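Local coordinates for SusD superfamily protein (Bacteroides vulgatus, PDB 3MYV), which probably binds polysaccharide at the bacterial outer membrane, as a member of the SusD family, at residues L268-G273 with K321-E326; S239-F244 with R316-K321; H297-N302 with W310-L315; M37-D42 with G55-C60. One frame throughout, in Å; residues are numbered along the deposited sequence.

Contact 1: L268-G273 with K321-E326; sequences LLNWYG and KTAPLE. With NA (sodium ion), chain C.
The ring of Tyr272 lies against Lys321, whose backbone and aliphatic side chain together spread over one of its faces. Lys321 CA sits 3.8 Å from the centroid of the Tyr272 ring, 16° off the normal, a CH-pi contact. The chain beyond CG is extended and carries the methylenes out past the phenol, with Lys321 CD 3.3 Å from Tyr272 OH. A water in the plane of the ring then joins the two polar ends, 2.7 Å from Tyr272 OH and accepting from Lys321 NZ. On the opposite face Trp271 CD1 lies over the ring centre. An alanine in place of Tyr272 would probably leave the Lys321 methylenes and Trp271 CD1 facing a gap and the bridging water without one of its partners. Residues Asn270 to Gly273 form a type I beta turn that also contains an Asx turn, in which Asn270 OD1 accepts from Tyr272 N at 2.9 Å. Asn270 CG, anti to the backbone N (chi1 -163°), lies against Ala323 CB; OD1 touches the same methyl and ND2 reaches Pro324 CD. A second water accepts from Asn270 ND2 and also lies within hydrogen-bonding distance of Thr322 O. Ala323 CB fits into the turn, 3.4 Å from Gly273 CA. Farther along, Leu325 O binds the sodium ion at 2.5 Å, together with Asn254, Ser255, Asp258, Pro260 and a water.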
# COMPACT_ATOMS: atom_id res chain seq x y z
N LEU A 268 -1.54 4.36 -16.61
CA LEU A 268 -1.58 2.92 -16.91
C LEU A 268 -2.97 2.32 -16.79
O LEU A 268 -3.34 1.48 -17.60
CB LEU A 268 -0.63 2.17 -15.97
CG LEU A 268 0.85 2.52 -16.06
CD1 LEU A 268 1.56 1.73 -14.94
CD2 LEU A 268 1.41 2.19 -17.42
N LEU A 269 -3.74 2.72 -15.78
CA LEU A 269 -5.08 2.15 -15.57
C LEU A 269 -6.13 2.74 -16.53
O LEU A 269 -7.22 2.21 -16.68
CB LEU A 269 -5.57 2.38 -14.14
CG LEU A 269 -5.00 1.50 -13.02
CD1 LEU A 269 -5.85 1.66 -11.78
CD2 LEU A 269 -4.95 0.03 -13.42
N ASN A 270 -5.82 3.88 -17.11
CA ASN A 270 -6.82 4.60 -17.91
C ASN A 270 -6.99 3.97 -19.30
O ASN A 270 -6.02 3.72 -20.02
CB ASN A 270 -6.41 6.06 -18.03
CG ASN A 270 -7.52 6.94 -18.46
OD1 ASN A 270 -7.89 6.96 -19.65
ND2 ASN A 270 -8.05 7.74 -17.52
N TRP A 271 -8.24 3.78 -19.69
CA TRP A 271 -8.59 3.17 -20.96
C TRP A 271 -7.98 3.95 -22.12
O TRP A 271 -7.53 3.37 -23.11
CB TRP A 271 -10.12 3.13 -21.12
CG TRP A 271 -10.60 2.58 -22.42
CD1 TRP A 271 -10.83 3.28 -23.57
CD2 TRP A 271 -10.88 1.21 -22.72
NE1 TRP A 271 -11.22 2.43 -24.56
CE2 TRP A 271 -11.28 1.15 -24.06
CE3 TRP A 271 -10.83 0.02 -21.96
CZ2 TRP A 271 -11.62 -0.04 -24.69
CZ3 TRP A 271 -11.19 -1.17 -22.58
CH2 TRP A 271 -11.58 -1.19 -23.93
N TYR A 272 -7.97 5.28 -21.96
CA TYR A 272 -7.46 6.21 -22.98
C TYR A 272 -5.96 6.46 -22.90
O TYR A 272 -5.41 7.18 -23.74
CB TYR A 272 -8.22 7.52 -22.87
CG TYR A 272 -9.70 7.26 -23.06
CD1 TYR A 272 -10.23 7.05 -24.32
CD2 TYR A 272 -10.54 7.15 -21.95
CE1 TYR A 272 -11.58 6.74 -24.50
CE2 TYR A 272 -11.89 6.87 -22.10
CZ TYR A 272 -12.41 6.67 -23.38
OH TYR A 272 -13.73 6.37 -23.51
N GLY A 273 -5.32 5.88 -21.88
CA GLY A 273 -3.87 5.99 -21.65
C GLY A 273 -3.21 4.72 -22.17
O GLY A 273 -3.31 4.41 -23.35
N LYS A 321 -12.02 11.44 -21.46
CA LYS A 321 -11.33 10.72 -22.55
C LYS A 321 -9.89 11.15 -22.85
O LYS A 321 -9.34 10.84 -23.92
CB LYS A 321 -12.21 10.68 -23.80
CG LYS A 321 -13.64 10.14 -23.47
CD LYS A 321 -14.32 9.45 -24.64
CE LYS A 321 -15.77 9.00 -24.31
NZ LYS A 321 -16.40 8.31 -25.48
N THR A 322 -9.27 11.82 -21.87
CA THR A 322 -7.84 12.08 -21.87
C THR A 322 -7.25 11.47 -20.59
O THR A 322 -7.71 11.80 -19.50
CB THR A 322 -7.55 13.60 -21.92
OG1 THR A 322 -8.15 14.12 -23.10
CG2 THR A 322 -6.04 13.88 -21.95
N ALA A 323 -6.28 10.57 -20.72
CA ALA A 323 -5.65 9.94 -19.56
C ALA A 323 -4.75 10.97 -18.89
O ALA A 323 -4.01 11.65 -19.57
CB ALA A 323 -4.85 8.71 -19.95
N PRO A 324 -4.83 11.07 -17.56
CA PRO A 324 -4.05 12.07 -16.82
C PRO A 324 -2.57 11.69 -16.59
O PRO A 324 -2.23 10.54 -16.33
CB PRO A 324 -4.80 12.12 -15.48
CG PRO A 324 -5.24 10.73 -15.28
CD PRO A 324 -5.60 10.20 -16.65
N LEU A 325 -1.70 12.68 -16.65
CA LEU A 325 -0.26 12.49 -16.37
C LEU A 325 0.11 12.83 -14.91
O LEU A 325 1.22 12.52 -14.45
CB LEU A 325 0.57 13.36 -17.32
CG LEU A 325 0.42 13.07 -18.82
CD1 LEU A 325 1.06 14.15 -19.70
CD2 LEU A 325 1.01 11.72 -19.18
N GLU A 326 -0.81 13.47 -14.19
CA GLU A 326 -0.46 14.17 -12.95
C GLU A 326 -1.17 13.64 -11.71
O GLU A 326 -1.15 14.29 -10.67
CB GLU A 326 -0.77 15.66 -13.11
CG GLU A 326 -2.24 16.06 -12.96
CD GLU A 326 -3.06 16.04 -14.25
OE1 GLU A 326 -2.83 15.17 -15.13
OE2 GLU A 326 -3.97 16.91 -14.39
NA NA C . 3.47 13.36 -13.83
O HOH W 1 -9.67 10.04 -18.35
O HOH W 2 -14.66 6.17 -25.99
O HOH W 3 3.98 13.97 -16.15

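Contact 2: S239-F244 with R316-K321; sequences SVEAKF and RGTDLK
Val240 packs against the backbone at Arg316 and Gly317, and here the contact is tight. Its N-H donates to Arg316 O, with Val240 N 2.9 Å from that oxygen. The same oxygen lies 3.2 Å from Val240 CG1, which stands beside its own backbone N (chi1 -62°) and so on the side where the carbonyl arrives. Ser239 CA adds a CA-H...O contact to Arg316 O, and Ser239 and Arg316 form a single beta bridge. Toward solvent the fit is looser: Thr318 CG2 touches Val240 CG2 at 3.9 Å, their side chains crossing at about a right angle, and meets Glu241 OE2 at 3.8 Å without a polar bond between them. Ser239 OG accepts from Glu241 N at 2.9 Å, closing an ST turn, and is hydrogen-bonded to a water that donates to Gly317 O. An alanine in place of Ser239 would probably leave Glu241 N without its side-chain acceptor and that water without one of its two links across the contact. Arg316 NH1 donates to Tyr313 O. Both segments are loops at the surface: 239-244 lies between helix 206-223 and strand 248-252, while 316-321 belongs to the connection from strand 307-312 to strand 329-333.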
# COMPACT_ATOMS: atom_id res chain seq x y z
N SER A 239 -10.53 13.35 -7.90
CA SER A 239 -10.08 14.20 -8.97
C SER A 239 -8.71 14.82 -8.71
O SER A 239 -8.38 15.19 -7.58
CB SER A 239 -11.08 15.35 -9.17
OG SER A 239 -10.64 16.25 -10.18
N VAL A 240 -7.99 15.05 -9.80
CA VAL A 240 -6.78 15.87 -9.78
C VAL A 240 -7.04 17.28 -9.29
O VAL A 240 -6.11 17.99 -8.93
CB VAL A 240 -6.10 15.96 -11.18
CG1 VAL A 240 -5.68 14.58 -11.66
CG2 VAL A 240 -7.03 16.64 -12.21
N GLU A 241 -8.30 17.71 -9.32
CA GLU A 241 -8.67 19.02 -8.79
C GLU A 241 -8.92 18.99 -7.30
O GLU A 241 -9.27 20.01 -6.73
CB GLU A 241 -9.91 19.55 -9.54
CG GLU A 241 -9.72 19.60 -11.05
CD GLU A 241 -10.85 20.32 -11.78
OE1 GLU A 241 -12.01 19.90 -11.66
OE2 GLU A 241 -10.54 21.29 -12.50
N ALA A 242 -8.77 17.84 -6.64
CA ALA A 242 -9.04 17.73 -5.22
C ALA A 242 -7.90 17.00 -4.49
O ALA A 242 -8.15 16.17 -3.63
CB ALA A 242 -10.37 17.03 -5.00
N LYS A 243 -6.65 17.36 -4.81
CA LYS A 243 -5.50 16.66 -4.24
C LYS A 243 -5.40 16.92 -2.74
O LYS A 243 -5.87 17.94 -2.23
CB LYS A 243 -4.20 17.05 -4.96
CG LYS A 243 -4.17 16.59 -6.41
CD LYS A 243 -2.88 17.01 -7.11
CE LYS A 243 -2.58 16.15 -8.36
NZ LYS A 243 -1.14 16.31 -8.89
N PHE A 244 -4.80 15.97 -2.04
CA PHE A 244 -4.62 16.07 -0.59
C PHE A 244 -5.94 16.31 0.10
O PHE A 244 -6.05 17.20 0.94
CB PHE A 244 -3.58 17.15 -0.27
CG PHE A 244 -2.32 17.02 -1.09
CD1 PHE A 244 -1.45 15.94 -0.89
CD2 PHE A 244 -2.02 17.93 -2.09
CE1 PHE A 244 -0.31 15.79 -1.67
CE2 PHE A 244 -0.88 17.77 -2.86
CZ PHE A 244 -0.02 16.72 -2.65
N ARG A 316 -8.72 10.36 -11.48
CA ARG A 316 -9.61 11.07 -12.38
C ARG A 316 -8.97 12.40 -12.83
O ARG A 316 -8.60 13.23 -12.01
CB ARG A 316 -10.96 11.32 -11.69
CG ARG A 316 -11.68 10.03 -11.27
CD ARG A 316 -13.04 10.29 -10.58
NE ARG A 316 -14.09 10.71 -11.51
CZ ARG A 316 -14.88 9.88 -12.19
NH1 ARG A 316 -14.77 8.55 -12.08
NH2 ARG A 316 -15.83 10.40 -12.99
N GLY A 317 -8.88 12.60 -14.13
CA GLY A 317 -8.39 13.85 -14.67
C GLY A 317 -9.56 14.79 -14.89
O GLY A 317 -10.66 14.50 -14.46
N THR A 318 -9.31 15.91 -15.55
CA THR A 318 -10.36 16.87 -15.87
C THR A 318 -11.19 16.52 -17.10
O THR A 318 -12.24 17.11 -17.30
CB THR A 318 -9.77 18.26 -16.08
OG1 THR A 318 -8.87 18.22 -17.19
CG2 THR A 318 -9.00 18.71 -14.83
N ASP A 319 -10.73 15.56 -17.92
CA ASP A 319 -11.45 15.12 -19.12
C ASP A 319 -11.57 13.59 -19.16
O ASP A 319 -10.54 12.88 -19.12
CB ASP A 319 -10.69 15.62 -20.37
CG ASP A 319 -11.41 15.27 -21.70
OD1 ASP A 319 -12.66 15.25 -21.72
OD2 ASP A 319 -10.74 15.04 -22.74
N LEU A 320 -12.81 13.06 -19.24
CA LEU A 320 -13.02 11.59 -19.25
C LEU A 320 -12.12 10.88 -20.25
O LEU A 320 -11.51 9.84 -19.93
CB LEU A 320 -14.50 11.20 -19.55
CG LEU A 320 -14.83 9.69 -19.78
CD1 LEU A 320 -14.59 8.80 -18.55
CD2 LEU A 320 -16.28 9.48 -20.30
N LYS A 321 -12.02 11.44 -21.46
CA LYS A 321 -11.33 10.72 -22.55
C LYS A 321 -9.89 11.15 -22.85
O LYS A 321 -9.34 10.84 -23.92
CB LYS A 321 -12.21 10.68 -23.80
CG LYS A 321 -13.64 10.14 -23.47
CD LYS A 321 -14.32 9.45 -24.64
CE LYS A 321 -15.77 9.00 -24.31
NZ LYS A 321 -16.40 8.31 -25.48
O HOH W 4 -12.03 15.34 -12.24

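Contact 3: H297-N302 with W310-L315; sequences HLLEEN and WWLYKL
The indole of Trp311 carries Glu300 CB over one face, 3.6 Å from the centroid of its five-membered ring, a CH-pi contact displaced toward the rim. Trp271 meets the other face, the indole planes about 25° apart. With chi1 at 63°, Trp311 CG turns to within 3.9 Å of Glu300 O, and the two side chains run side by side in the same direction. At the edge of this ring, in its plane, a water accepts from both Trp311 NE1 and Asn302 ND2. Trp310, on the other side of the sheet, lies alongside Glu301, with NE1 3.8 Å from Glu301 CB; a water in the plane of its ring accepts from NE1 and donates to Glu301 OE1. Leu299 CD2 and Leu312 CD1 meet on that same side at 3.9 Å, and helix 281-288 covers Leu299 and Trp310. Glu300 and Trp311 form a hydrogen-bonded pair, 3.0 Å from Glu300 N to Trp311 O and 2.9 Å from Trp311 N to Glu300 O. Leu298, just before strand 299-304, accepts at O from Tyr313 N (2.8 Å), and its CD1 rests on the Lys314 methylenes. The strands belong to an antiparallel beta hairpin, 299-304 with 307-312, whose two faces bear one tryptophan each.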
# COMPACT_ATOMS: atom_id res chain seq x y z
N HIS A 297 -19.69 4.06 -9.26
CA HIS A 297 -19.63 5.18 -10.19
C HIS A 297 -18.22 5.49 -10.67
O HIS A 297 -18.06 6.30 -11.60
CB HIS A 297 -20.24 6.44 -9.56
CG HIS A 297 -21.62 6.25 -9.02
ND1 HIS A 297 -22.28 7.22 -8.30
CD2 HIS A 297 -22.47 5.19 -9.07
CE1 HIS A 297 -23.47 6.78 -7.95
NE2 HIS A 297 -23.62 5.55 -8.40
N LEU A 298 -17.22 4.86 -10.06
CA LEU A 298 -15.84 4.92 -10.54
C LEU A 298 -15.56 3.91 -11.66
O LEU A 298 -14.46 3.88 -12.18
CB LEU A 298 -14.85 4.69 -9.38
CG LEU A 298 -14.89 5.66 -8.19
CD1 LEU A 298 -13.78 5.33 -7.19
CD2 LEU A 298 -14.74 7.13 -8.67
N LEU A 299 -16.51 3.06 -12.01
CA LEU A 299 -16.30 2.10 -13.09
C LEU A 299 -16.78 2.65 -14.40
O LEU A 299 -17.83 3.27 -14.45
CB LEU A 299 -17.03 0.79 -12.80
CG LEU A 299 -16.65 0.04 -11.53
CD1 LEU A 299 -17.46 -1.28 -11.42
CD2 LEU A 299 -15.14 -0.20 -11.49
N GLU A 300 -16.05 2.34 -15.47
CA GLU A 300 -16.40 2.79 -16.81
C GLU A 300 -16.46 1.61 -17.75
O GLU A 300 -15.52 0.82 -17.84
CB GLU A 300 -15.34 3.75 -17.31
CG GLU A 300 -15.42 5.10 -16.63
CD GLU A 300 -16.67 5.88 -17.01
OE1 GLU A 300 -17.21 5.63 -18.12
OE2 GLU A 300 -17.12 6.72 -16.19
N GLU A 301 -17.59 1.50 -18.45
CA GLU A 301 -17.83 0.36 -19.32
C GLU A 301 -17.20 0.59 -20.70
O GLU A 301 -17.27 1.68 -21.24
CB GLU A 301 -19.33 0.14 -19.50
CG GLU A 301 -19.70 -1.13 -20.21
CD GLU A 301 -21.16 -1.18 -20.65
OE1 GLU A 301 -22.06 -0.94 -19.81
OE2 GLU A 301 -21.41 -1.48 -21.83
N ASN A 302 -16.62 -0.46 -21.27
CA ASN A 302 -16.21 -0.42 -22.66
C ASN A 302 -16.16 -1.84 -23.21
O ASN A 302 -16.77 -2.76 -22.63
CB ASN A 302 -14.86 0.31 -22.80
CG ASN A 302 -14.76 1.08 -24.08
OD1 ASN A 302 -14.91 0.50 -25.16
ND2 ASN A 302 -14.51 2.39 -23.99
N TRP A 310 -15.00 -3.56 -17.78
CA TRP A 310 -15.05 -2.33 -17.01
C TRP A 310 -13.63 -1.97 -16.55
O TRP A 310 -12.88 -2.82 -16.05
CB TRP A 310 -15.96 -2.46 -15.81
CG TRP A 310 -17.42 -2.62 -16.14
CD1 TRP A 310 -18.37 -1.64 -16.17
CD2 TRP A 310 -18.10 -3.84 -16.47
NE1 TRP A 310 -19.59 -2.16 -16.52
CE2 TRP A 310 -19.45 -3.51 -16.70
CE3 TRP A 310 -17.68 -5.17 -16.60
CZ2 TRP A 310 -20.39 -4.47 -17.05
CZ3 TRP A 310 -18.63 -6.12 -16.95
CH2 TRP A 310 -19.97 -5.76 -17.16
N TRP A 311 -13.29 -0.69 -16.71
CA TRP A 311 -12.01 -0.18 -16.24
C TRP A 311 -12.27 0.73 -15.07
O TRP A 311 -13.39 1.18 -14.84
CB TRP A 311 -11.20 0.50 -17.36
CG TRP A 311 -11.75 1.72 -18.00
CD1 TRP A 311 -12.67 1.76 -19.02
CD2 TRP A 311 -11.40 3.09 -17.73
NE1 TRP A 311 -12.90 3.06 -19.39
CE2 TRP A 311 -12.13 3.89 -18.62
CE3 TRP A 311 -10.53 3.71 -16.82
CZ2 TRP A 311 -12.06 5.30 -18.60
CZ3 TRP A 311 -10.43 5.08 -16.83
CH2 TRP A 311 -11.19 5.87 -17.71
N LEU A 312 -11.22 0.96 -14.29
CA LEU A 312 -11.34 1.66 -13.03
C LEU A 312 -10.90 3.10 -13.24
O LEU A 312 -9.74 3.39 -13.50
CB LEU A 312 -10.47 1.04 -11.94
CG LEU A 312 -10.58 1.72 -10.57
CD1 LEU A 312 -11.99 1.57 -10.01
CD2 LEU A 312 -9.50 1.14 -9.60
N TYR A 313 -11.85 4.01 -13.07
CA TYR A 313 -11.59 5.40 -13.21
C TYR A 313 -11.56 6.07 -11.83
O TYR A 313 -12.36 6.95 -11.47
CB TYR A 313 -12.62 6.00 -14.16
CG TYR A 313 -12.30 7.39 -14.63
CD1 TYR A 313 -10.98 7.83 -14.75
CD2 TYR A 313 -13.32 8.25 -15.00
CE1 TYR A 313 -10.69 9.08 -15.22
CE2 TYR A 313 -13.03 9.55 -15.46
CZ TYR A 313 -11.72 9.94 -15.55
OH TYR A 313 -11.42 11.20 -16.03
N LYS A 314 -10.59 5.64 -11.05
CA LYS A 314 -10.36 6.15 -9.72
C LYS A 314 -9.32 7.27 -9.71
O LYS A 314 -9.34 8.11 -8.82
CB LYS A 314 -9.99 5.01 -8.75
CG LYS A 314 -9.66 5.46 -7.36
CD LYS A 314 -9.48 4.30 -6.39
CE LYS A 314 -10.71 3.97 -5.62
NZ LYS A 314 -10.56 2.86 -4.55
N LEU A 315 -8.43 7.32 -10.70
CA LEU A 315 -7.49 8.41 -10.80
C LEU A 315 -8.00 9.33 -11.90
O LEU A 315 -7.76 9.11 -13.11
CB LEU A 315 -6.07 7.87 -11.06
CG LEU A 315 -5.55 6.98 -9.90
CD1 LEU A 315 -5.81 5.45 -10.13
CD2 LEU A 315 -4.08 7.19 -9.67
O HOH W 5 -22.07 -0.77 -17.08
O HOH W 6 -14.50 4.16 -21.55

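Contact 4: M37-D42 with G55-C60; sequences MFAYGD and GVCNTC
Ala39 meets the helix 56-60 with its methyl group, which points toward the other helix and reaches three side chains there. Its CB is 4.0 Å from Val56 CG1 and 4.2 Å from Cys57 SG, and more distantly touches Cys60 SG. A chi1 of 69° puts Val56 CG1 on the side facing Ala39 CB. The small side chain is consistent with the close approach of the helices: their axes come to 8.8 Å at an angle of 33° between N-to-C directions, and Ala39 CA is 5.2 Å from Cys57 CA. The backbone of Ala39 takes part as well, its O lying 3.9 Å from Cys60 CB. Next in sequence, Tyr40 begins its side chain away from the partner helix, yet its CA is 3.9 Å from Cys60 SG. The sulfur also lies 4.1 Å from Tyr40 CD2, approaching the ring obliquely in a sulfur-aromatic contact. Around the pair, Trp265 touches Ala39 and Cys57, while Lys44 makes a cation-pi contact with Tyr40 and its NZ is hydrogen-bonded to Cys60 O. No hydrogen bond crosses between 37-42 and 55-60; what they share is apolar and sulfur contact, made by a methyl, an isopropyl group, two sulfurs and one aromatic ring, and the closeness of the fit probably depends in part on the small size of Ala39 and the cysteines.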
# COMPACT_ATOMS: atom_id res chain seq x y z
N MSE A 37 3.88 -0.69 -6.92
CA MSE A 37 3.31 -1.23 -5.66
C MSE A 37 1.81 -1.54 -5.84
O MSE A 37 1.30 -2.54 -5.31
CB MSE A 37 3.47 -0.24 -4.50
CG MSE A 37 4.50 -0.51 -3.45
SE MSE A 37 4.89 -2.30 -2.86
CE MSE A 37 3.24 -3.22 -2.99
N PHE A 38 1.14 -0.73 -6.63
CA PHE A 38 -0.29 -0.84 -6.84
C PHE A 38 -0.58 -1.93 -7.81
O PHE A 38 -1.50 -2.71 -7.61
CB PHE A 38 -0.87 0.51 -7.27
CG PHE A 38 -0.58 1.61 -6.29
CD1 PHE A 38 -1.24 1.64 -5.07
CD2 PHE A 38 0.36 2.57 -6.55
CE1 PHE A 38 -0.96 2.62 -4.15
CE2 PHE A 38 0.65 3.55 -5.64
CZ PHE A 38 0.00 3.59 -4.44
N ALA A 39 0.23 -2.02 -8.87
CA ALA A 39 0.11 -3.14 -9.80
C ALA A 39 0.21 -4.45 -9.04
O ALA A 39 -0.54 -5.39 -9.27
CB ALA A 39 1.19 -3.06 -10.86
N TYR A 40 1.14 -4.48 -8.10
CA TYR A 40 1.43 -5.69 -7.35
C TYR A 40 0.25 -6.07 -6.46
O TYR A 40 -0.27 -7.19 -6.53
CB TYR A 40 2.70 -5.46 -6.52
CG TYR A 40 3.29 -6.72 -5.93
CD1 TYR A 40 2.81 -7.25 -4.75
CD2 TYR A 40 4.34 -7.38 -6.57
CE1 TYR A 40 3.35 -8.42 -4.19
CE2 TYR A 40 4.88 -8.55 -6.04
CZ TYR A 40 4.38 -9.06 -4.84
OH TYR A 40 4.91 -10.22 -4.33
N GLY A 41 -0.21 -5.12 -5.67
CA GLY A 41 -1.33 -5.34 -4.75
C GLY A 41 -2.70 -5.61 -5.38
O GLY A 41 -3.51 -6.32 -4.80
N ASP A 42 -2.98 -5.00 -6.52
CA ASP A 42 -4.28 -5.15 -7.19
C ASP A 42 -4.29 -6.27 -8.22
O ASP A 42 -5.24 -7.06 -8.27
CB ASP A 42 -4.67 -3.84 -7.86
CG ASP A 42 -5.14 -2.79 -6.86
OD1 ASP A 42 -6.21 -2.99 -6.30
OD2 ASP A 42 -4.43 -1.77 -6.66
N GLY A 55 3.77 -5.36 -19.78
CA GLY A 55 4.25 -4.53 -18.71
C GLY A 55 3.99 -5.07 -17.32
O GLY A 55 3.64 -6.25 -17.13
N VAL A 56 4.14 -4.19 -16.34
CA VAL A 56 4.14 -4.60 -14.92
C VAL A 56 2.78 -5.11 -14.45
O VAL A 56 2.70 -6.04 -13.64
CB VAL A 56 4.67 -3.48 -13.97
CG1 VAL A 56 3.71 -2.32 -13.90
CG2 VAL A 56 4.97 -4.04 -12.58
N CYS A 57 1.69 -4.55 -14.96
CA CYS A 57 0.37 -5.08 -14.62
C CYS A 57 0.27 -6.54 -15.08
O CYS A 57 -0.23 -7.40 -14.35
CB CYS A 57 -0.76 -4.24 -15.25
SG CYS A 57 -1.02 -2.62 -14.42
N ASN A 58 0.75 -6.80 -16.29
CA ASN A 58 0.63 -8.12 -16.90
C ASN A 58 1.47 -9.19 -16.15
O ASN A 58 0.96 -10.24 -15.80
CB ASN A 58 0.98 -8.04 -18.37
CG ASN A 58 0.73 -9.33 -19.09
OD1 ASN A 58 1.57 -10.21 -19.09
ND2 ASN A 58 -0.43 -9.46 -19.69
N THR A 59 2.74 -8.88 -15.91
CA THR A 59 3.65 -9.81 -15.25
C THR A 59 3.20 -10.02 -13.80
O THR A 59 3.21 -11.13 -13.34
CB THR A 59 5.12 -9.35 -15.36
OG1 THR A 59 5.29 -8.06 -14.73
CG2 THR A 59 5.56 -9.29 -16.88
N CYS A 60 2.74 -8.97 -13.11
CA CYS A 60 2.15 -9.20 -11.76
C CYS A 60 0.91 -10.10 -11.82
O CYS A 60 0.78 -11.07 -11.06
CB CYS A 60 1.83 -7.87 -11.06
SG CYS A 60 3.31 -6.96 -10.52

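Contacts 1, 2 and 3 lie together, while contact 4 stands apart, its centre about 17 Å from that of contact 1. Contacts 3 and 4 are buried, contact 1 partly so, and contact 2 is at the surface. The chain leaving the hairpin of contact 3 supplies 316-321 and then 321-326, which share Lys321, a residue that touches its partner only in contact 1. Contacts 1 and 2 also meet through Lys243 NZ and Glu326 O, 2.7 Å apart, and Trp271 packs on Trp311 between contacts 1 and 3. Contact 3 combines three backbone hydrogen bonds with extensive side-chain packing, one crosses contact 2, contact 1 has only water bridges and packing, and contact 4 is apolar.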